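Local coordinates for lipoprotein, putative (PDB 4O4A) that is of unknown function but, as a putative lipoprotein of Bacillus anthracis classed as lipid-binding, may act at the cell surface, at residues C103-S108 with N123-R128; Y32-E37 with V63-D68. All coordinates share one frame; numbering follows the deposited sequence.

Contact 1: C103-S108 with N123-R128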
ATOM      1  N   CYS B 103      10.396  26.060  -5.866  1.00 41.50           N
ATOM      2  CA  CYS B 103       9.319  25.142  -6.276  1.00 41.89           C
ATOM      3  C   CYS B 103       9.838  24.135  -7.257  1.00 40.08           C
ATOM      4  O   CYS B 103       9.088  23.291  -7.742  1.00 41.69           O
ATOM      5  CB  CYS B 103       8.193  25.901  -6.957  1.00 44.91           C
ATOM      6  SG  CYS B 103       7.481  27.230  -5.991  1.00 46.36           S
ATOM      7  N   ILE B 104      11.128  24.220  -7.542  1.00 37.99           N
ATOM      8  CA  ILE B 104      11.758  23.364  -8.491  1.00 36.29           C
ATOM      9  C   ILE B 104      12.923  22.610  -7.883  1.00 35.60           C
ATOM     10  O   ILE B 104      13.714  23.176  -7.137  1.00 36.67           O
ATOM     11  CB  ILE B 104      12.287  24.210  -9.666  1.00 38.54           C
ATOM     12  CG1 ILE B 104      11.128  24.866 -10.447  1.00 41.67           C
ATOM     13  CG2 ILE B 104      13.102  23.356 -10.621  1.00 39.24           C
ATOM     14  CD1 ILE B 104      10.200  23.876 -11.118  1.00 41.36           C
ATOM     15  N   HIS B 105      13.027  21.328  -8.215  1.00 34.76           N
ATOM     16  CA  HIS B 105      14.156  20.495  -7.779  1.00 35.17           C
ATOM     17  C   HIS B 105      14.805  19.933  -8.998  1.00 34.34           C
ATOM     18  O   HIS B 105      14.132  19.316  -9.821  1.00 34.59           O
ATOM     19  CB  HIS B 105      13.718  19.378  -6.836  1.00 36.30           C
ATOM     20  CG  HIS B 105      14.774  18.339  -6.560  1.00 38.09           C
ATOM     21  ND1 HIS B 105      15.987  18.638  -5.977  1.00 42.49           N
ATOM     22  CD2 HIS B 105      14.759  16.992  -6.709  1.00 39.71           C
ATOM     23  CE1 HIS B 105      16.692  17.529  -5.827  1.00 42.79           C
ATOM     24  NE2 HIS B 105      15.968  16.513  -6.259  1.00 41.39           N
ATOM     25  N   PHE B 106      16.100  20.185  -9.142  1.00 36.23           N
ATOM     26  CA  PHE B 106      16.833  19.682 -10.265  1.00 42.30           C
ATOM     27  C   PHE B 106      17.413  18.351  -9.799  1.00 44.36           C
ATOM     28  O   PHE B 106      18.297  18.321  -8.968  1.00 47.09           O
ATOM     29  CB  PHE B 106      17.922  20.652 -10.691  1.00 46.38           C
ATOM     30  CG  PHE B 106      18.342  20.451 -12.077  1.00 57.79           C
ATOM     31  CD1 PHE B 106      17.710  21.143 -13.109  1.00 64.38           C
ATOM     32  CD2 PHE B 106      19.305  19.512 -12.375  1.00 63.60           C
ATOM     33  CE1 PHE B 106      18.077  20.923 -14.419  1.00 70.88           C
ATOM     34  CE2 PHE B 106      19.677  19.288 -13.683  1.00 69.34           C
ATOM     35  CZ  PHE B 106      19.063  19.994 -14.707  1.00 72.10           C
ATOM     36  N   SER B 107      16.884  17.259 -10.335  1.00 46.89           N
ATOM     37  CA  SER B 107      17.250  15.920  -9.886  1.00 50.52           C
ATOM     38  C   SER B 107      18.503  15.350 -10.490  1.00 54.53           C
ATOM     39  O   SER B 107      19.442  15.023  -9.765  1.00 69.73           O
ATOM     40  CB  SER B 107      16.103  14.943 -10.132  1.00 49.75           C
ATOM     41  OG  SER B 107      16.515  13.631  -9.785  1.00 48.66           O
ATOM     42  N   SER B 108      18.534  15.197 -11.806  1.00 50.46           N
ATOM     43  CA  SER B 108      19.719  14.611 -12.442  1.00 51.72           C
ATOM     44  C   SER B 108      19.753  14.792 -13.941  1.00 49.93           C
ATOM     45  O   SER B 108      18.758  15.140 -14.569  1.00 48.24           O
ATOM     46  CB  SER B 108      19.782  13.106 -12.171  1.00 50.21           C
ATOM     47  OG  SER B 108      18.706  12.461 -12.816  1.00 47.57           O
ATOM     48  N   ASN B 123      16.213  15.465 -15.432  1.00 37.69           N
ATOM     49  CA  ASN B 123      15.157  15.146 -14.497  1.00 37.94           C
ATOM     50  C   ASN B 123      14.954  16.284 -13.543  1.00 38.59           C
ATOM     51  O   ASN B 123      15.882  16.694 -12.841  1.00 44.71           O
ATOM     52  CB  ASN B 123      15.507  13.900 -13.708  1.00 40.56           C
ATOM     53  CG  ASN B 123      15.290  12.646 -14.487  1.00 45.48           C
ATOM     54  OD1 ASN B 123      14.171  12.357 -14.874  1.00 48.75           O
ATOM     55  ND2 ASN B 123      16.352  11.862 -14.685  1.00 50.25           N
ATOM     56  N   LEU B 124      13.749  16.825 -13.542  1.00 40.00           N
ATOM     57  CA  LEU B 124      13.397  17.884 -12.634  1.00 40.83           C
ATOM     58  C   LEU B 124      12.112  17.497 -11.969  1.00 38.42           C
ATOM     59  O   LEU B 124      11.455  16.550 -12.360  1.00 34.13           O
ATOM     60  CB  LEU B 124      13.168  19.206 -13.344  1.00 41.79           C
ATOM     61  CG  LEU B 124      14.339  19.844 -14.069  1.00 47.39           C
ATOM     62  CD1 LEU B 124      14.338  19.322 -15.487  1.00 51.95           C
ATOM     63  CD2 LEU B 124      14.197  21.358 -14.086  1.00 48.85           C
ATOM     64  N   GLU B 125      11.740  18.274 -10.974  1.00 35.70           N
ATOM     65  CA  GLU B 125      10.547  18.013 -10.238  1.00 35.77           C
ATOM     66  C   GLU B 125       9.971  19.343  -9.842  1.00 35.84           C
ATOM     67  O   GLU B 125      10.704  20.268  -9.473  1.00 37.60           O
ATOM     68  CB  GLU B 125      10.902  17.178  -9.024  1.00 36.18           C
ATOM     69  CG  GLU B 125       9.727  16.720  -8.207  1.00 39.19           C
ATOM     70  CD  GLU B 125      10.130  15.889  -7.007  1.00 43.20           C
ATOM     71  OE1 GLU B 125      11.278  15.403  -6.946  1.00 44.34           O
ATOM     72  OE2 GLU B 125       9.280  15.726  -6.108  1.00 47.50           O
ATOM     73  N   VAL B 126       8.655  19.448  -9.903  1.00 35.98           N
ATOM     74  CA  VAL B 126       7.991  20.689  -9.549  1.00 35.49           C
ATOM     75  C   VAL B 126       6.951  20.421  -8.497  1.00 39.21           C
ATOM     76  O   VAL B 126       6.404  19.303  -8.407  1.00 39.98           O
ATOM     77  CB  VAL B 126       7.310  21.321 -10.779  1.00 33.80           C
ATOM     78  CG1 VAL B 126       6.228  20.406 -11.348  1.00 34.84           C
ATOM     79  CG2 VAL B 126       6.715  22.669 -10.442  1.00 32.88           C
ATOM     80  N   THR B 127       6.664  21.456  -7.712  1.00 42.43           N
ATOM     81  CA  THR B 127       5.617  21.396  -6.696  1.00 46.92           C
ATOM     82  C   THR B 127       4.852  22.713  -6.674  1.00 54.67           C
ATOM     83  O   THR B 127       5.369  23.768  -7.092  1.00 55.44           O
ATOM     84  CB  THR B 127       6.187  21.145  -5.285  1.00 45.13           C
ATOM     85  OG1 THR B 127       5.132  21.036  -4.337  1.00 44.54           O
ATOM     86  CG2 THR B 127       7.103  22.272  -4.856  1.00 46.10           C
ATOM     87  N   ARG B 128       3.604  22.631  -6.219  1.00 62.03           N
ATOM     88  CA  ARG B 128       2.756  23.807  -6.024  1.00 61.35           C
ATOM     89  C   ARG B 128       2.474  23.885  -4.528  1.00 63.98           C
ATOM     90  O   ARG B 128       2.406  24.959  -3.938  1.00 70.81           O
ATOM     91  CB  ARG B 128       1.456  23.625  -6.761  1.00 67.15           C
ATOM     92  CG  ARG B 128       1.644  23.273  -8.229  1.00 69.58           C
ATOM     93  CD  ARG B 128       0.419  22.576  -8.824  1.00 74.39           C
ATOM     94  NE  ARG B 128      -0.854  23.156  -8.409  1.00 78.76           N
ATOM     95  CZ  ARG B 128      -1.999  22.482  -8.475  1.00 78.85           C
ATOM     96  NH1 ARG B 128      -2.004  21.220  -8.883  1.00 79.98           N
ATOM     97  NH2 ARG B 128      -3.131  23.048  -8.097  1.00 82.21           N
TER

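Contact 2: Y32-E37 with V63-D68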
ATOM      1  N   TYR B  32      11.523  27.257 -18.629  1.00 36.87           N
ATOM      2  CA  TYR B  32      10.713  26.056 -18.536  1.00 36.81           C
ATOM      3  C   TYR B  32       9.268  26.453 -18.335  1.00 36.07           C
ATOM      4  O   TYR B  32       8.958  27.188 -17.413  1.00 34.38           O
ATOM      5  CB  TYR B  32      11.171  25.182 -17.369  1.00 34.54           C
ATOM      6  CG  TYR B  32      12.571  24.656 -17.525  1.00 34.80           C
ATOM      7  CD1 TYR B  32      12.809  23.448 -18.163  1.00 38.15           C
ATOM      8  CD2 TYR B  32      13.666  25.371 -17.051  1.00 34.63           C
ATOM      9  CE1 TYR B  32      14.104  22.960 -18.302  1.00 38.67           C
ATOM     10  CE2 TYR B  32      14.963  24.904 -17.195  1.00 35.30           C
ATOM     11  CZ  TYR B  32      15.176  23.697 -17.817  1.00 37.26           C
ATOM     12  OH  TYR B  32      16.453  23.225 -17.953  1.00 37.78           O
ATOM     13  N   LEU B  33       8.394  25.961 -19.205  1.00 36.26           N
ATOM     14  CA  LEU B  33       6.971  26.237 -19.104  1.00 36.98           C
ATOM     15  C   LEU B  33       6.259  24.977 -18.655  1.00 39.02           C
ATOM     16  O   LEU B  33       6.254  23.973 -19.364  1.00 43.02           O
ATOM     17  CB  LEU B  33       6.428  26.680 -20.447  1.00 38.26           C
ATOM     18  CG  LEU B  33       7.167  27.866 -21.052  1.00 38.56           C
ATOM     19  CD1 LEU B  33       6.559  28.235 -22.392  1.00 40.17           C
ATOM     20  CD2 LEU B  33       7.143  29.064 -20.117  1.00 38.72           C
ATOM     21  N   ILE B  34       5.688  25.026 -17.460  1.00 40.46           N
ATOM     22  CA  ILE B  34       4.984  23.898 -16.896  1.00 43.47           C
ATOM     23  C   ILE B  34       3.468  24.147 -16.894  1.00 45.50           C
ATOM     24  O   ILE B  34       3.008  25.222 -16.523  1.00 48.92           O
ATOM     25  CB  ILE B  34       5.390  23.658 -15.414  1.00 43.12           C
ATOM     26  CG1 ILE B  34       6.860  23.285 -15.261  1.00 42.36           C
ATOM     27  CG2 ILE B  34       4.573  22.526 -14.822  1.00 47.64           C
ATOM     28  CD1 ILE B  34       7.813  24.441 -15.330  1.00 46.11           C
ATOM     29  N   PRO B  35       2.678  23.150 -17.294  1.00 45.97           N
ATOM     30  CA  PRO B  35       1.235  23.351 -17.178  1.00 49.00           C
ATOM     31  C   PRO B  35       0.877  23.618 -15.718  1.00 47.98           C
ATOM     32  O   PRO B  35       1.310  22.884 -14.837  1.00 46.92           O
ATOM     33  CB  PRO B  35       0.666  22.021 -17.658  1.00 49.08           C
ATOM     34  CG  PRO B  35       1.664  21.548 -18.652  1.00 48.63           C
ATOM     35  CD  PRO B  35       3.003  21.955 -18.084  1.00 47.44           C
ATOM     36  N   GLU B  36       0.091  24.656 -15.470  1.00 50.78           N
ATOM     37  CA  GLU B  36      -0.246  25.065 -14.097  1.00 55.95           C
ATOM     38  C   GLU B  36      -0.817  23.984 -13.193  1.00 57.12           C
ATOM     39  O   GLU B  36      -0.581  23.995 -11.986  1.00 53.02           O
ATOM     40  CB  GLU B  36      -1.223  26.233 -14.119  1.00 59.15           C
ATOM     41  CG  GLU B  36      -2.586  25.898 -14.685  1.00 62.35           C
ATOM     42  CD  GLU B  36      -3.504  27.095 -14.712  1.00 69.87           C
ATOM     43  OE1 GLU B  36      -3.060  28.199 -14.318  1.00 68.22           O
ATOM     44  OE2 GLU B  36      -4.671  26.930 -15.140  1.00 79.39           O
ATOM     45  N   GLU B  37      -1.575  23.062 -13.769  1.00 59.77           N
ATOM     46  CA  GLU B  37      -2.189  22.009 -12.980  1.00 66.27           C
ATOM     47  C   GLU B  37      -1.248  20.847 -12.668  1.00 59.38           C
ATOM     48  O   GLU B  37      -1.555  20.023 -11.803  1.00 60.13           O
ATOM     49  CB  GLU B  37      -3.499  21.509 -13.641  1.00 75.86           C
ATOM     50  CG  GLU B  37      -3.400  21.046 -15.106  1.00 84.40           C
ATOM     51  CD  GLU B  37      -3.377  22.189 -16.135  1.00 92.36           C
ATOM     52  OE1 GLU B  37      -2.483  22.189 -17.016  1.00 94.35           O
ATOM     53  OE2 GLU B  37      -4.244  23.090 -16.063  1.00 96.00           O
ATOM     54  N   VAL B  63      11.547  25.442 -23.073  1.00 37.22           N
ATOM     55  CA  VAL B  63      11.087  24.082 -22.914  1.00 38.39           C
ATOM     56  C   VAL B  63       9.645  24.134 -22.488  1.00 40.32           C
ATOM     57  O   VAL B  63       9.324  24.713 -21.459  1.00 41.71           O
ATOM     58  CB  VAL B  63      11.882  23.315 -21.851  1.00 39.06           C
ATOM     59  CG1 VAL B  63      11.236  21.962 -21.585  1.00 43.44           C
ATOM     60  CG2 VAL B  63      13.323  23.131 -22.288  1.00 39.16           C
ATOM     61  N   THR B  64       8.777  23.532 -23.293  1.00 45.20           N
ATOM     62  CA  THR B  64       7.356  23.478 -23.000  1.00 45.64           C
ATOM     63  C   THR B  64       7.000  22.058 -22.686  1.00 46.49           C
ATOM     64  O   THR B  64       7.135  21.181 -23.532  1.00 53.60           O
ATOM     65  CB  THR B  64       6.510  23.929 -24.191  1.00 47.84           C
ATOM     66  OG1 THR B  64       6.725  25.323 -24.422  1.00 52.25           O
ATOM     67  CG2 THR B  64       5.050  23.714 -23.906  1.00 49.95           C
ATOM     68  N   PHE B  65       6.569  21.818 -21.459  1.00 44.15           N
ATOM     69  CA  PHE B  65       6.197  20.482 -21.062  1.00 43.64           C
ATOM     70  C   PHE B  65       4.789  20.185 -21.502  1.00 44.17           C
ATOM     71  O   PHE B  65       3.933  21.050 -21.509  1.00 46.04           O
ATOM     72  CB  PHE B  65       6.311  20.292 -19.542  1.00 41.04           C
ATOM     73  CG  PHE B  65       7.724  20.282 -19.041  1.00 39.67           C
ATOM     74  CD1 PHE B  65       8.525  19.166 -19.229  1.00 41.04           C
ATOM     75  CD2 PHE B  65       8.256  21.381 -18.379  1.00 39.27           C
ATOM     76  CE1 PHE B  65       9.838  19.144 -18.780  1.00 40.73           C
ATOM     77  CE2 PHE B  65       9.569  21.370 -17.921  1.00 38.19           C
ATOM     78  CZ  PHE B  65      10.360  20.249 -18.123  1.00 38.83           C
ATOM     79  N   ALA B  66       4.557  18.937 -21.857  1.00 44.84           N
ATOM     80  CA  ALA B  66       3.240  18.499 -22.206  1.00 46.20           C
ATOM     81  C   ALA B  66       2.482  18.285 -20.887  1.00 46.37           C
ATOM     82  O   ALA B  66       3.062  18.357 -19.798  1.00 42.20           O
ATOM     83  CB  ALA B  66       3.318  17.209 -22.996  1.00 47.58           C
ATOM     84  N   ALA B  67       1.196  17.978 -20.983  1.00 49.90           N
ATOM     85  CA  ALA B  67       0.369  17.755 -19.794  1.00 49.12           C
ATOM     86  C   ALA B  67       0.914  16.675 -18.844  1.00 48.54           C
ATOM     87  O   ALA B  67       0.665  16.737 -17.642  1.00 48.50           O
ATOM     88  CB  ALA B  67      -1.047  17.421 -20.208  1.00 50.65           C
ATOM     89  N   ASP B  68       1.653  15.698 -19.374  1.00 48.47           N
ATOM     90  CA  ASP B  68       2.206  14.623 -18.541  1.00 48.53           C
ATOM     91  C   ASP B  68       3.584  14.968 -17.969  1.00 46.77           C
ATOM     92  O   ASP B  68       4.253  14.104 -17.408  1.00 46.53           O
ATOM     93  CB  ASP B  68       2.283  13.298 -19.319  1.00 50.93           C
ATOM     94  CG  ASP B  68       3.343  13.311 -20.413  1.00 54.47           C
ATOM     95  OD1 ASP B  68       3.856  14.403 -20.760  1.00 53.33           O
ATOM     96  OD2 ASP B  68       3.662  12.220 -20.936  1.00 57.56           O
TER

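Contact 1: C103-S108 with N123-R128
The Phe-106 ring has the backbone O of Asn-123 over one face, while Leu-124 comes to it obliquely, with its CD2 3.7 Å from Phe-106 CD1. On the sheet's other face, the His-105 ring has Ser-107 N above it, offset toward the rim, and Glu-125 OE1 at its edge, 3.8 Å from His-105 CD2; ring and carboxylate planes stand 78° apart. OE1 meets a ring carbon, so this is packing. Separately, His-105 ND1 bonds Ser-136 O and Glu-125 OE2 pairs with Arg-140. Beside Phe-106 and Leu-124, Ile-104 CD1 lies 3.7 Å from Val-126 CG2.

His-105 N reaches Glu-125 O at 2.8 Å in an antiparallel hydrogen-bonded pair. Further on, Asn-123 O accepts from Ser-107 N (2.8 Å) and Ser-108 N (3.2 Å), so Ser-107 and Ser-108 both face Asn-123: a classic beta bulge. Ser-108 OG, set between its backbone N and carbonyl carbon (chi1 66°), takes a bond from Asn-123 ND2 at 3.1 Å. At the opposite end Thr-127 N binds Cys-103 O. This part of the hairpin thus has an apolar face and a polar one, with a bulge at one end and, just past the pairing at the other, the Cys-103 to Cys-131 disulfide.

Contact 2: Y32-E37 with V63-D68
Two backbone hydrogen bonds join Leu-33 to the neighbouring strand, one on each side of Thr-64, the residue paired with it. Leu-33 N donates to Val-63 O at 2.7 Å, and Leu-33 O receives Phe-65 N at 3.0 Å, a nearly straight bond (175° at the hydrogen). One residue gripping the two that flank its partner is the parallel ladder pattern. A CA-H...O contact from Tyr-32 to Val-63 O adds to it.

The apolar contacts lie mainly on the face that holds Tyr-32 and Val-63. These two side chains run side by side in the same direction, with Tyr-32 CD1 3.8 Å from Val-63 CB. Phe-65 comes next: its CE2 meets Tyr-32 CD1 obliquely at 3.9 Å, and its CD2 touches Ile-34 CG1 at the same distance. With CG anti to its own carbonyl carbon (chi1 -70°), the Phe-65 ring lies alongside Ile-34, has Val-63 CG1 over one face, offset toward the rim, and turns an edge to Leu-33 O. Pro-35 crosses the Phe-65 side chain at about a right angle, its CD 4.0 Å from Phe-65 CB.

The mixed contacts are fewer. On the other face, Leu-33 CD1 packs on Thr-64 OG1 at 3.6 Å, and Pro-35 CG lies against Ala-66 O beyond the end of strand 60-64.

Strand 86-90 flanks 30-35 on its other side, with Tyr-87 against the Tyr-32 ring. Ile-34, Val-63 and Phe-65 reach Leu-42 or Val-44 of strand 40-45, which belongs to the four-stranded sheet. The arrangement is that of neighbouring parallel strands inside a mixed beta-sheet, one face of which packs against another sheet.

How the contacts relate
Contact 2 comes first along the chain and closes before contact 1 opens; their centres are about 12 Å apart, and all four segments lie within a family of unknown function. They belong to different sheets. Contact 2 joins strands 30-35 and 60-64 of the five-stranded mixed sheet, contact 1 the hairpin strands 104-114 and 117-126 of the four-stranded one. Strand 40-45 connects them: it pairs with 117-126, while its Leu-42 touches Leu-124 and Val-126 on one hand and Ile-34 and Phe-65 on the other. Arg-128 also packs against the backbone of Glu-36 and Glu-37. The two contacts thus lie in two sheets that pack together through strand 40-45.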